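Local coordinates for type VI secretion system-associated protein TagF (Pseudomonas aeruginosa PAO1, PDB 2QNU) that is probably an accessory protein of the type VI secretion system, though its molecular function is not established, at residues B[162-165]-B[166-169]. Sequence-based numbering, arbitrary orientation.
Sequences AVTP and AQRL
P165 and R168 meet at the start of helix 165-177, where the arginine chain, bent at its third torsion (chi3 -56°), lays one face of its guanidinium over the backbone of T164 and P165. NH2 of R168 lies 3.7 Å from CG of P165, and T164 O sits above the same face, offset toward its rim. Proline suits the first turn, where a backbone N-H would have no carbonyl of a preceding turn to bond, and its ring holds phi near the helical value. T164 is the N-cap, its short hydroxyl side chain able to reach a first-turn N-H: OG1 accepts from Q167 N at 3.2 Å, and its carbonyl oxygen accepts from R168 N at 2.9 Å. Q167 has an amide chain long enough to reach back, extended beyond CG, and OE1 receives V163 N at 2.9 Å along a nearly straight N-H (173°), though the donor stands above the amide's carbonyl plane. CB of A162, a small methyl, lies 3.6 Å from CB of Q167 and close to CG of R168. Arginine's length carries its charge to the second subunit: NH2 forms a salt bridge with D109 of that chain and NE donates to V105 O of the same chain.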
ATOM      1  N   ALA B 162       2.828 -10.765 -10.217  1.00 40.04           N
ATOM      2  CA  ALA B 162       2.959 -11.320  -8.878  1.00 39.09           C
ATOM      3  C   ALA B 162       2.076 -12.539  -8.862  1.00 38.85           C
ATOM      4  O   ALA B 162       0.849 -12.438  -9.045  1.00 36.30           O
ATOM      5  CB  ALA B 162       2.510 -10.269  -7.803  1.00 38.43           C
ATOM      6  N   VAL B 163       2.706 -13.701  -8.707  1.00 39.23           N
ATOM      7  CA  VAL B 163       1.972 -14.948  -8.800  1.00 39.98           C
ATOM      8  C   VAL B 163       2.005 -15.742  -7.510  1.00 40.70           C
ATOM      9  O   VAL B 163       1.529 -16.878  -7.488  1.00 42.47           O
ATOM     10  CB  VAL B 163       2.477 -15.851 -10.004  1.00 40.38           C
ATOM     11  CG1 VAL B 163       2.648 -15.006 -11.260  1.00 42.02           C
ATOM     12  CG2 VAL B 163       3.752 -16.563  -9.704  1.00 38.89           C
ATOM     13  N   THR B 164       2.658 -15.218  -6.473  1.00 40.15           N
ATOM     14  CA  THR B 164       2.665 -15.888  -5.175  1.00 39.83           C
ATOM     15  C   THR B 164       2.137 -14.899  -4.178  1.00 38.09           C
ATOM     16  O   THR B 164       2.175 -13.742  -4.471  1.00 39.91           O
ATOM     17  CB  THR B 164       4.078 -16.317  -4.726  1.00 39.26           C
ATOM     18  OG1 THR B 164       4.988 -15.190  -4.732  1.00 38.20           O
ATOM     19  CG2 THR B 164       4.613 -17.455  -5.674  1.00 40.69           C
ATOM     20  N   PRO B 165       1.657 -15.365  -3.012  1.00 37.93           N
ATOM     21  CA  PRO B 165       1.227 -14.457  -1.968  1.00 38.33           C
ATOM     22  C   PRO B 165       2.329 -13.500  -1.538  1.00 37.70           C
ATOM     23  O   PRO B 165       2.030 -12.361  -1.214  1.00 37.26           O
ATOM     24  CB  PRO B 165       0.868 -15.397  -0.819  1.00 38.96           C
ATOM     25  CG  PRO B 165       0.532 -16.704  -1.466  1.00 38.24           C
ATOM     26  CD  PRO B 165       1.512 -16.766  -2.570  1.00 38.64           C
ATOM     27  N   ALA B 166       3.583 -13.970  -1.497  1.00 36.94           N
ATOM     28  CA  ALA B 166       4.723 -13.108  -1.155  1.00 37.37           C
ATOM     29  C   ALA B 166       4.916 -11.966  -2.149  1.00 36.35           C
ATOM     30  O   ALA B 166       5.185 -10.833  -1.769  1.00 36.91           O
ATOM     31  CB  ALA B 166       6.074 -13.963  -1.045  1.00 38.09           C
ATOM     32  N   GLN B 167       4.762 -12.278  -3.429  1.00 36.47           N
ATOM     33  CA  GLN B 167       4.950 -11.307  -4.497  1.00 35.68           C
ATOM     34  C   GLN B 167       3.779 -10.338  -4.473  1.00 34.59           C
ATOM     35  O   GLN B 167       3.950  -9.152  -4.694  1.00 34.07           O
ATOM     36  CB  GLN B 167       4.984 -12.023  -5.847  1.00 35.73           C
ATOM     37  CG  GLN B 167       6.379 -12.509  -6.273  1.00 36.30           C
ATOM     38  CD  GLN B 167       6.339 -13.021  -7.661  1.00 39.94           C
ATOM     39  OE1 GLN B 167       5.488 -13.836  -7.973  1.00 46.22           O
ATOM     40  NE2 GLN B 167       7.220 -12.509  -8.539  1.00 46.09           N
ATOM     41  N   ARG B 168       2.595 -10.848  -4.190  1.00 34.04           N
ATOM     42  CA  ARG B 168       1.417  -9.937  -4.085  1.00 33.20           C
ATOM     43  C   ARG B 168       1.554  -8.988  -2.895  1.00 33.85           C
ATOM     44  O   ARG B 168       1.178  -7.799  -2.962  1.00 32.51           O
ATOM     45  CB  ARG B 168       0.076 -10.690  -4.039  1.00 32.74           C
ATOM     46  CG  ARG B 168      -0.301 -11.387  -5.367  1.00 33.21           C
ATOM     47  CD  ARG B 168      -1.671 -11.920  -5.392  1.00 33.04           C
ATOM     48  NE  ARG B 168      -2.010 -12.859  -4.330  1.00 33.59           N
ATOM     49  CZ  ARG B 168      -1.774 -14.178  -4.363  1.00 34.28           C
ATOM     50  NH1 ARG B 168      -1.205 -14.745  -5.412  1.00 26.91           N
ATOM     51  NH2 ARG B 168      -2.151 -14.938  -3.343  1.00 35.69           N
ATOM     52  N   LEU B 169       2.088  -9.497  -1.785  1.00 34.29           N
ATOM     53  CA  LEU B 169       2.308  -8.636  -0.627  1.00 34.25           C
ATOM     54  C   LEU B 169       3.339  -7.571  -0.944  1.00 33.37           C
ATOM     55  O   LEU B 169       3.142  -6.393  -0.634  1.00 32.81           O
ATOM     56  CB  LEU B 169       2.717  -9.469   0.620  1.00 35.41           C
ATOM     57  CG  LEU B 169       2.657  -8.698   1.959  1.00 35.37           C
ATOM     58  CD1 LEU B 169       1.253  -8.440   2.485  1.00 35.62           C
ATOM     59  CD2 LEU B 169       3.439  -9.454   2.966  1.00 37.51           C
TER